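Putative N-acetylmuramoyl-L-alanine amidase,autolysin cwp6 (Peptoclostridium difficile, PDB 5J72) probably hydrolyses the amide bond between N-acetylmuramoyl and L-alanine in peptidoglycan as a zinc-dependent autolysin, anchored to the cell wall through CWB2 domains. Local coordinates at residues Q76-N81 and E92-M97; K220-I225 and V231-I236; E413-I418 and S425-I430; L486-Y491 and I631-T636. All coordinates share one frame; numbering follows the deposited sequence.

Contact 1 of 4, residues Q76-N81 and E92-M97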
# COMPACT_ATOMS: atom_id res chain seq x y z
N GLN A 76 17.49 -27.69 -13.88
CA GLN A 76 18.06 -28.95 -14.42
C GLN A 76 19.30 -29.42 -13.70
O GLN A 76 19.49 -30.63 -13.55
CB GLN A 76 18.48 -28.74 -15.86
CG GLN A 76 17.34 -28.08 -16.69
CD GLN A 76 16.22 -29.02 -16.85
OE1 GLN A 76 16.39 -30.10 -17.41
NE2 GLN A 76 15.03 -28.67 -16.42
N SER A 77 20.13 -28.52 -13.26
CA SER A 77 21.39 -28.95 -12.71
C SER A 77 22.14 -27.83 -12.05
O SER A 77 21.84 -26.65 -12.23
CB SER A 77 22.28 -29.51 -13.85
OG SER A 77 22.59 -28.48 -14.79
N ILE A 78 23.16 -28.21 -11.27
CA ILE A 78 24.06 -27.23 -10.67
C ILE A 78 25.46 -27.65 -11.01
O ILE A 78 25.81 -28.82 -10.77
CB ILE A 78 23.89 -27.20 -9.12
CG1 ILE A 78 22.50 -26.69 -8.77
CG2 ILE A 78 24.99 -26.30 -8.52
CD1 ILE A 78 22.19 -26.72 -7.21
N LYS A 79 26.27 -26.74 -11.55
CA LYS A 79 27.63 -27.08 -11.85
C LYS A 79 28.51 -26.37 -10.81
O LYS A 79 28.35 -25.16 -10.62
CB LYS A 79 28.05 -26.56 -13.27
CG LYS A 79 29.54 -26.87 -13.57
CD LYS A 79 29.90 -26.65 -15.07
CE LYS A 79 31.38 -26.61 -15.29
NZ LYS A 79 31.70 -26.63 -16.76
N ILE A 80 29.41 -27.11 -10.16
CA ILE A 80 30.31 -26.52 -9.17
C ILE A 80 31.60 -26.14 -9.86
O ILE A 80 32.30 -27.01 -10.39
CB ILE A 80 30.51 -27.57 -8.07
CG1 ILE A 80 29.12 -27.91 -7.46
CG2 ILE A 80 31.51 -27.04 -7.02
CD1 ILE A 80 29.11 -29.21 -6.60
N ASN A 81 31.89 -24.85 -9.88
CA ASN A 81 33.05 -24.38 -10.64
C ASN A 81 34.39 -24.42 -9.81
O ASN A 81 34.95 -23.35 -9.58
CB ASN A 81 32.76 -22.96 -11.14
CG ASN A 81 31.50 -22.89 -12.01
OD1 ASN A 81 31.31 -23.75 -12.90
ND2 ASN A 81 30.57 -21.92 -11.80
N GLU A 92 18.80 -36.12 -11.49
CA GLU A 92 18.80 -37.31 -10.63
C GLU A 92 19.68 -37.13 -9.42
O GLU A 92 19.31 -37.57 -8.33
CB GLU A 92 19.25 -38.54 -11.48
CG GLU A 92 19.36 -39.80 -10.65
CD GLU A 92 19.62 -41.06 -11.55
OE1 GLU A 92 19.69 -42.15 -10.98
OE2 GLU A 92 19.74 -40.94 -12.80
N ASP A 93 20.84 -36.49 -9.55
CA ASP A 93 21.71 -36.30 -8.37
C ASP A 93 21.00 -35.38 -7.39
O ASP A 93 21.03 -35.61 -6.18
CB ASP A 93 23.03 -35.60 -8.76
CG ASP A 93 23.86 -36.43 -9.74
OD1 ASP A 93 24.65 -35.83 -10.53
OD2 ASP A 93 23.71 -37.66 -9.73
N LEU A 94 20.40 -34.30 -7.90
CA LEU A 94 19.74 -33.35 -6.99
C LEU A 94 18.57 -34.04 -6.24
O LEU A 94 18.39 -33.77 -5.04
CB LEU A 94 19.26 -32.13 -7.74
CG LEU A 94 20.37 -31.28 -8.32
CD1 LEU A 94 19.78 -30.26 -9.25
CD2 LEU A 94 21.06 -30.60 -7.21
N GLU A 95 17.80 -34.88 -6.92
CA GLU A 95 16.70 -35.61 -6.30
C GLU A 95 17.26 -36.62 -5.29
O GLU A 95 16.62 -36.85 -4.27
CB GLU A 95 15.87 -36.33 -7.35
CG GLU A 95 15.04 -35.33 -8.13
CD GLU A 95 14.36 -35.96 -9.35
OE1 GLU A 95 13.38 -35.39 -9.82
OE2 GLU A 95 14.83 -37.02 -9.84
N SER A 96 18.46 -37.19 -5.57
CA SER A 96 19.09 -38.15 -4.65
C SER A 96 19.51 -37.41 -3.38
O SER A 96 19.67 -38.04 -2.33
CB SER A 96 20.37 -38.74 -5.29
OG SER A 96 19.88 -39.62 -6.28
N MET A 97 19.71 -36.10 -3.46
CA MET A 97 20.11 -35.31 -2.28
C MET A 97 18.93 -34.70 -1.57
O MET A 97 19.12 -33.80 -0.76
CB MET A 97 21.04 -34.21 -2.66
CG MET A 97 22.28 -34.72 -3.18
SD MET A 97 23.24 -33.31 -3.79
CE MET A 97 23.62 -32.53 -2.26
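Leu-94 is the one helix residue to bridge to strand 76-81, and its two methyl groups divide the work. CD1 comes down on the strand backbone, 4.0 Å from CA of Ser-77, and CD2 meets the terminal methyl of Ile-78, with Leu-94 CD2 and Ile-78 CD1 also 4.0 Å apart. The two side chains cross at about a right angle, so a methyl end meets a methyl end without the chains lying alongside one another. In Ile-78 the ethyl arm is anti to the carbonyl carbon (chi1 -66°) and extended beyond CG1, which brings CD1 to the leucine. This is a short helix laid across a beta strand in the N-terminal domain: the axes approach to 8.5 Å at 84°, nearly perpendicular, after the chain has left the hairpin of strands 72-82 and 86-89. The strand itself is irregular where CD1 of the leucine touches it, because Gln-76 and Ser-77 both face Asn-36 in a classic beta bulge. Around the contact, Leu-89, Leu-99 and Leu-101 add further apolar cover to Leu-94, while Ile-3 packs on Ile-78. The side chain of Leu-94 lies about 9 Å from that of Asn-100, a known calcium ligand that carries no calcium in this model.

Contact 2 of 4, residues K220-I225 and V231-I236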
# COMPACT_ATOMS: atom_id res chain seq x y z
N LYS A 220 -3.49 -24.52 24.84
CA LYS A 220 -4.31 -25.49 24.12
C LYS A 220 -3.97 -25.39 22.63
O LYS A 220 -3.94 -26.41 21.95
CB LYS A 220 -5.81 -25.21 24.27
CG LYS A 220 -6.25 -25.16 25.74
CD LYS A 220 -7.69 -25.66 25.87
CE LYS A 220 -8.11 -25.68 27.35
NZ LYS A 220 -9.52 -26.11 27.50
N ALA A 221 -3.74 -24.16 22.14
CA ALA A 221 -3.33 -24.05 20.74
C ALA A 221 -1.91 -24.60 20.64
O ALA A 221 -1.59 -25.25 19.65
CB ALA A 221 -3.38 -22.58 20.26
N VAL A 222 -1.05 -24.37 21.62
CA VAL A 222 0.30 -24.88 21.52
C VAL A 222 0.23 -26.41 21.35
O VAL A 222 0.95 -26.94 20.52
CB VAL A 222 1.14 -24.48 22.73
CG1 VAL A 222 2.48 -25.20 22.73
CG2 VAL A 222 1.37 -22.95 22.73
N SER A 223 -0.65 -27.12 22.10
CA SER A 223 -0.69 -28.57 21.94
C SER A 223 -1.17 -28.95 20.62
O SER A 223 -0.65 -29.93 20.08
CB SER A 223 -1.57 -29.25 23.00
OG SER A 223 -1.14 -28.77 24.26
N GLN A 224 -2.14 -28.25 20.05
CA GLN A 224 -2.57 -28.70 18.71
C GLN A 224 -1.46 -28.44 17.64
O GLN A 224 -1.35 -29.18 16.68
CB GLN A 224 -3.85 -28.01 18.26
CG GLN A 224 -5.05 -28.43 19.08
CD GLN A 224 -6.34 -28.02 18.39
OE1 GLN A 224 -6.37 -27.62 17.24
NE2 GLN A 224 -7.45 -28.09 19.11
N ILE A 225 -0.65 -27.40 17.85
CA ILE A 225 0.43 -27.15 16.89
C ILE A 225 1.43 -28.31 17.02
O ILE A 225 1.82 -28.87 16.00
CB ILE A 225 1.11 -25.82 17.29
CG1 ILE A 225 0.13 -24.63 16.89
CG2 ILE A 225 2.49 -25.68 16.58
CD1 ILE A 225 0.64 -23.31 17.47
N VAL A 231 7.33 -29.42 16.84
CA VAL A 231 8.34 -28.37 16.85
C VAL A 231 8.66 -27.81 18.25
O VAL A 231 7.92 -28.03 19.19
CB VAL A 231 7.76 -27.16 16.07
CG1 VAL A 231 7.58 -27.50 14.57
CG2 VAL A 231 6.41 -26.72 16.70
N ASN A 232 9.77 -27.07 18.34
CA ASN A 232 10.08 -26.27 19.51
C ASN A 232 9.21 -25.05 19.40
O ASN A 232 9.18 -24.42 18.31
CB ASN A 232 11.48 -25.81 19.46
CG ASN A 232 12.41 -26.97 19.60
OD1 ASN A 232 13.46 -26.96 18.95
ND2 ASN A 232 12.06 -28.01 20.36
N VAL A 233 8.48 -24.68 20.46
CA VAL A 233 7.65 -23.51 20.37
C VAL A 233 8.24 -22.33 21.17
O VAL A 233 8.40 -22.43 22.40
CB VAL A 233 6.24 -23.80 20.86
CG1 VAL A 233 5.45 -22.50 20.90
CG2 VAL A 233 5.54 -24.80 19.93
N THR A 234 8.59 -21.21 20.50
CA THR A 234 9.11 -20.02 21.18
C THR A 234 7.96 -19.09 21.35
O THR A 234 7.01 -19.09 20.53
CB THR A 234 10.20 -19.36 20.32
OG1 THR A 234 11.38 -20.17 20.42
CG2 THR A 234 10.54 -17.92 20.76
N ARG A 235 7.96 -18.25 22.39
CA ARG A 235 6.84 -17.33 22.54
C ARG A 235 7.41 -15.95 22.84
O ARG A 235 8.34 -15.83 23.66
CB ARG A 235 5.88 -17.70 23.70
CG ARG A 235 4.61 -16.80 23.68
CD ARG A 235 3.71 -17.04 24.90
NE ARG A 235 3.05 -18.34 24.84
CZ ARG A 235 1.82 -18.51 24.37
NH1 ARG A 235 1.12 -17.47 23.92
NH2 ARG A 235 1.28 -19.72 24.34
N ILE A 236 6.89 -14.95 22.17
CA ILE A 236 7.34 -13.55 22.33
C ILE A 236 6.04 -12.83 22.55
O ILE A 236 5.21 -12.75 21.66
CB ILE A 236 8.05 -12.99 21.11
CG1 ILE A 236 9.34 -13.79 20.81
CG2 ILE A 236 8.38 -11.50 21.40
CD1 ILE A 236 9.83 -13.57 19.41
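Arg-235 NH1 donates to two backbone carbonyls, those of Gly-212 and Val-217, and this grip fixes the guanidinium beside the helix. The other terminal nitrogen, itself hydrogen-bonded outside the two segments, also brushes a valine methyl: Arg-235 NH2 lies 3.6 Å from Val-222 CG2. The methyl approaches the flat group obliquely. To reach this place the arginine leaves the strand extended through its first two torsions and then bends at chi3 (-70°). Val-222 faces the strand with both branches employed. Its CG2, anti to the carbonyl carbon, serves the arginine; its CG1, anti to the backbone nitrogen (chi1 171°), stands 4.2 Å from Val-233 CG2. The setting is a beta-alpha-beta unit of the CWB2 module, in which strand 207-211, helix 219-228 and strand 232-236 follow in order and the last strand forms the border of a four-stranded parallel sheet within this chain. Helix 219-228 packs on that sheet, and Ile-210 touches both Val-222 and Val-233, so the helix valine and the strand valine share a neighbour on the adjoining strand. Almost a turn further along the helix, Ile-225 offers its branch methyl to the residue just before the strand, with Ile-225 CG2 and Val-231 CG2 4.1 Å apart. Pro-205 lies against Val-231, and Ile-192 against Ile-225.

Contact 3 of 4, residues E413-I418 and S425-I430; sequences ETVYQI and SVINSI
Segment 413-418, largely strand, runs past segment 425-430 of helix 424-433 with Gln-417 nearest to Ile-427, their CA atoms 7.2 Å apart, while the CA of Val-415 is 8.4 Å from that of Ile-430. Ile-427 carries the contact from the helix side. Its ethyl arm is anti to the backbone nitrogen (chi1 -172°) and then turns at chi2 (70°), which sets the terminal methyl over the strand, where it touches two residues of the same face: Ile-427 CD1 lies 3.9 Å from Val-415 CG1, and the same distance separates Ile-427 CD1 from Gln-417 CB. The valine and isoleucine side chains overlap side by side, pointing opposite ways. Strand-then-helix succession of this kind is the recurring element of the CWB2 fold, in which helices pack on parallel sheets; here strand 411-418 lies parallel to both 362-370 and 128-135, and Val-368 of the former touches Val-415 and Ile-427 alike. Gln-417, extended beyond CG, crosses the isoleucine at a slant, bringing its amide end against the branch point. The amide oxygen sits against aliphatic carbon, with Gln-417 OE1 3.6 Å from Ile-427 CG1 and Gln-417 OE1 3.8 Å from Ile-427 CG2. All three touching residues are buried. Ile-430 also points toward the strand but stands further back, packing on Val-399, while Leu-434 adds to the cover of Val-415.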
# COMPACT_ATOMS: atom_id res chain seq x y z
N GLU A 413 6.06 -5.15 -12.06
CA GLU A 413 6.11 -6.33 -12.97
C GLU A 413 5.00 -7.28 -12.72
O GLU A 413 4.40 -7.78 -13.66
CB GLU A 413 7.45 -7.04 -12.79
CG GLU A 413 8.56 -6.10 -13.16
CD GLU A 413 9.95 -6.65 -12.81
OE1 GLU A 413 10.04 -7.68 -12.14
OE2 GLU A 413 10.94 -6.02 -13.21
N THR A 414 4.68 -7.55 -11.44
CA THR A 414 3.64 -8.48 -11.08
C THR A 414 2.72 -7.89 -10.00
O THR A 414 3.24 -7.25 -9.07
CB THR A 414 4.28 -9.77 -10.47
OG1 THR A 414 5.24 -10.28 -11.42
CG2 THR A 414 3.26 -10.85 -10.14
N VAL A 415 1.44 -8.16 -10.10
CA VAL A 415 0.52 -7.67 -9.11
C VAL A 415 0.00 -8.88 -8.40
O VAL A 415 -0.48 -9.83 -9.04
CB VAL A 415 -0.65 -6.89 -9.78
CG1 VAL A 415 -1.74 -6.56 -8.74
CG2 VAL A 415 -0.15 -5.64 -10.45
N TYR A 416 0.11 -8.91 -7.07
CA TYR A 416 -0.43 -10.02 -6.35
C TYR A 416 -1.71 -9.62 -5.71
O TYR A 416 -1.72 -8.62 -4.98
CB TYR A 416 0.50 -10.47 -5.22
CG TYR A 416 1.80 -11.07 -5.73
CD1 TYR A 416 2.00 -12.43 -5.73
CD2 TYR A 416 2.83 -10.25 -6.16
CE1 TYR A 416 3.23 -12.99 -6.17
CE2 TYR A 416 4.05 -10.79 -6.59
CZ TYR A 416 4.23 -12.16 -6.59
OH TYR A 416 5.47 -12.62 -7.03
N GLN A 417 -2.77 -10.35 -5.92
CA GLN A 417 -4.04 -10.04 -5.28
C GLN A 417 -4.18 -10.92 -4.04
O GLN A 417 -4.25 -12.14 -4.11
CB GLN A 417 -5.20 -10.33 -6.25
CG GLN A 417 -6.55 -10.27 -5.60
CD GLN A 417 -7.64 -10.50 -6.69
OE1 GLN A 417 -7.31 -10.70 -7.85
NE2 GLN A 417 -8.93 -10.45 -6.31
N ILE A 418 -4.21 -10.28 -2.88
CA ILE A 418 -4.31 -10.99 -1.61
C ILE A 418 -5.72 -11.16 -1.13
O ILE A 418 -6.45 -10.17 -0.99
CB ILE A 418 -3.52 -10.20 -0.53
CG1 ILE A 418 -2.09 -9.86 -1.03
CG2 ILE A 418 -3.49 -11.00 0.79
CD1 ILE A 418 -1.25 -11.13 -1.39
N SER A 425 -13.06 -5.68 -11.18
CA SER A 425 -13.01 -4.33 -11.68
C SER A 425 -11.84 -3.51 -11.03
O SER A 425 -11.07 -2.82 -11.70
CB SER A 425 -14.36 -3.69 -11.32
OG SER A 425 -14.36 -2.31 -11.60
N VAL A 426 -11.74 -3.60 -9.72
CA VAL A 426 -10.73 -2.88 -8.94
C VAL A 426 -9.30 -3.41 -9.15
O VAL A 426 -8.40 -2.63 -9.45
CB VAL A 426 -11.20 -3.05 -7.47
CG1 VAL A 426 -10.19 -2.40 -6.50
CG2 VAL A 426 -12.61 -2.44 -7.32
N ILE A 427 -9.13 -4.74 -9.01
CA ILE A 427 -7.77 -5.29 -9.19
C ILE A 427 -7.31 -5.06 -10.67
O ILE A 427 -6.15 -4.68 -10.93
CB ILE A 427 -7.76 -6.80 -8.74
CG1 ILE A 427 -6.29 -7.33 -8.73
CG2 ILE A 427 -8.65 -7.67 -9.64
CD1 ILE A 427 -5.47 -6.64 -7.55
N ASN A 428 -8.23 -5.21 -11.63
CA ASN A 428 -7.84 -5.00 -13.03
C ASN A 428 -7.49 -3.58 -13.30
O ASN A 428 -6.60 -3.30 -14.10
CB ASN A 428 -8.97 -5.45 -14.01
CG ASN A 428 -8.58 -5.06 -15.43
OD1 ASN A 428 -9.07 -4.04 -15.96
ND2 ASN A 428 -7.60 -5.72 -16.07
N SER A 429 -8.17 -2.62 -12.61
CA SER A 429 -7.83 -1.20 -12.79
C SER A 429 -6.42 -0.96 -12.32
O SER A 429 -5.62 -0.28 -12.95
CB SER A 429 -8.78 -0.31 -11.97
OG SER A 429 -8.34 1.03 -12.00
N ILE A 430 -6.10 -1.52 -11.12
CA ILE A 430 -4.75 -1.33 -10.59
C ILE A 430 -3.67 -1.99 -11.51
O ILE A 430 -2.62 -1.40 -11.77
CB ILE A 430 -4.71 -1.96 -9.17
CG1 ILE A 430 -5.48 -1.01 -8.20
CG2 ILE A 430 -3.21 -2.06 -8.70
CD1 ILE A 430 -5.88 -1.73 -6.89

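Contact 4 of 4, residues L486-Y491 and I631-T636; sequences LATTEY and IGIEDT
Two long helices of the amidase domain, 477-494 and 619-637, lean together here, and Tyr-491 of the first reaches across to Ile-631 and Glu-634 of the second. Their short segments cross at -43° with axes 10.0 Å apart. The phenol hydroxyl donates to the carboxylate, Tyr-491 OH to Glu-634 OE1 at a short 2.5 Å. The bond arrives on the syn side of the acceptor, yet 29° out of the carboxylate plane, while that oxygen sits at the edge of the ring and near its plane. Ring and carboxylate planes are turned far apart, by 78°. One ring face receives a CH-pi contact: Ile-631 CG1 lies 3.8 Å from the centroid of the Tyr-491 ring and is offset toward the hydroxyl, so that Ile-631 CG1 and Tyr-491 CZ come within 3.4 Å. The hydrogen bond anchors the far end of the ring, while the isoleucine lies against one face and limits its turning. The pairing belongs to the alpha/beta fold of the zinc-dependent amidases, where the helix contributing Tyr-491 begins with Glu-477, a zinc ligand. Deeper in, Thr-488 CG2 meets Ile-633 CD1 at 3.8 Å, and both side chains rest on Ile-456 of strand 453-458. The hydroxyl of Thr-488 is taken up by Gly-626 O, a further tie between the two helices. Lys-495 touches Glu-634, and Arg-565 packs on Ile-631 and forms a salt bridge with Asp-635.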
# COMPACT_ATOMS: atom_id res chain seq x y z
N LEU A 486 -9.90 15.28 -3.44
CA LEU A 486 -9.59 13.83 -3.31
C LEU A 486 -10.64 13.23 -2.33
O LEU A 486 -11.10 12.11 -2.56
CB LEU A 486 -8.14 13.65 -2.70
CG LEU A 486 -7.07 13.95 -3.85
CD1 LEU A 486 -5.65 14.24 -3.20
CD2 LEU A 486 -6.97 12.75 -4.86
N ALA A 487 -10.95 13.96 -1.28
CA ALA A 487 -11.92 13.43 -0.28
C ALA A 487 -13.32 13.34 -0.90
O ALA A 487 -14.06 12.40 -0.61
CB ALA A 487 -11.90 14.33 0.93
N THR A 488 -13.72 14.33 -1.73
CA THR A 488 -15.01 14.23 -2.41
C THR A 488 -15.04 13.02 -3.32
O THR A 488 -16.04 12.29 -3.42
CB THR A 488 -15.21 15.50 -3.31
OG1 THR A 488 -15.16 16.64 -2.46
CG2 THR A 488 -16.56 15.44 -4.12
N THR A 489 -13.93 12.82 -4.08
CA THR A 489 -13.89 11.68 -4.99
C THR A 489 -14.02 10.36 -4.20
O THR A 489 -14.75 9.44 -4.60
CB THR A 489 -12.51 11.71 -5.78
OG1 THR A 489 -12.55 12.90 -6.58
CG2 THR A 489 -12.36 10.55 -6.74
N GLU A 490 -13.30 10.30 -3.11
CA GLU A 490 -13.28 9.08 -2.29
C GLU A 490 -14.75 8.77 -1.79
O GLU A 490 -15.19 7.63 -1.84
CB GLU A 490 -12.41 9.32 -1.06
CG GLU A 490 -12.12 8.00 -0.39
CD GLU A 490 -10.97 7.26 -1.13
OE1 GLU A 490 -10.75 7.50 -2.34
OE2 GLU A 490 -10.29 6.47 -0.49
N TYR A 491 -15.47 9.81 -1.34
CA TYR A 491 -16.85 9.57 -0.87
C TYR A 491 -17.70 9.11 -2.00
O TYR A 491 -18.41 8.10 -1.88
CB TYR A 491 -17.43 10.84 -0.26
CG TYR A 491 -18.88 10.58 0.13
CD1 TYR A 491 -19.20 9.96 1.33
CD2 TYR A 491 -19.92 10.88 -0.75
CE1 TYR A 491 -20.51 9.61 1.64
CE2 TYR A 491 -21.25 10.55 -0.44
CZ TYR A 491 -21.53 9.92 0.75
OH TYR A 491 -22.84 9.59 1.04
N ILE A 631 -21.37 14.30 -0.54
CA ILE A 631 -22.76 13.90 -0.13
C ILE A 631 -23.77 14.79 -0.91
O ILE A 631 -24.76 14.28 -1.45
CB ILE A 631 -22.97 14.05 1.39
CG1 ILE A 631 -22.13 12.98 2.17
CG2 ILE A 631 -24.53 13.83 1.74
CD1 ILE A 631 -21.95 13.36 3.66
N GLY A 632 -23.49 16.10 -0.98
CA GLY A 632 -24.36 17.01 -1.74
C GLY A 632 -24.45 16.60 -3.18
O GLY A 632 -25.49 16.69 -3.81
N ILE A 633 -23.32 16.15 -3.79
CA ILE A 633 -23.35 15.71 -5.17
C ILE A 633 -24.21 14.42 -5.31
O ILE A 633 -25.00 14.29 -6.27
CB ILE A 633 -21.90 15.43 -5.71
CG1 ILE A 633 -21.16 16.81 -5.82
CG2 ILE A 633 -21.93 14.67 -7.10
CD1 ILE A 633 -19.60 16.62 -6.12
N GLU A 634 -24.00 13.46 -4.41
CA GLU A 634 -24.77 12.21 -4.43
C GLU A 634 -26.30 12.56 -4.29
O GLU A 634 -27.12 11.96 -5.01
CB GLU A 634 -24.32 11.34 -3.26
CG GLU A 634 -25.22 10.13 -3.07
CD GLU A 634 -24.87 9.35 -1.80
OE1 GLU A 634 -24.61 9.97 -0.75
OE2 GLU A 634 -24.85 8.11 -1.90
N ASP A 635 -26.65 13.48 -3.41
CA ASP A 635 -28.03 13.96 -3.28
C ASP A 635 -28.58 14.33 -4.61
O ASP A 635 -29.74 14.03 -4.92
CB ASP A 635 -28.12 15.24 -2.47
CG ASP A 635 -27.86 15.07 -1.01
OD1 ASP A 635 -27.99 13.94 -0.51
OD2 ASP A 635 -27.54 16.08 -0.34
N THR A 636 -27.77 14.99 -5.40
CA THR A 636 -28.17 15.49 -6.68
C THR A 636 -28.23 14.46 -7.78
O THR A 636 -29.23 14.46 -8.51
CB THR A 636 -27.17 16.62 -7.08
OG1 THR A 636 -27.12 17.58 -6.04
CG2 THR A 636 -27.61 17.33 -8.35

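In the fold
The four contacts follow in series along the chain, each closing before the next opens. Contacts 1, 2 and 3 form a nearly equilateral triangle, their centres 36 to 37 Å apart, with contact 1 in the N-terminal domain and contacts 2 and 3 in the CWB2 region. Contact 4 stands apart in the amidase domain, its centre 25 Å from that of contact 3 but 62 Å from that of contact 1, on the opposite side of the chain's centre. Strand pairing leads from 72-82 of contact 1 through 106-113 and 128-135 to 411-418 of contact 3, linking the N-terminal domain to the anchoring module, with the probable catalytic domain beyond.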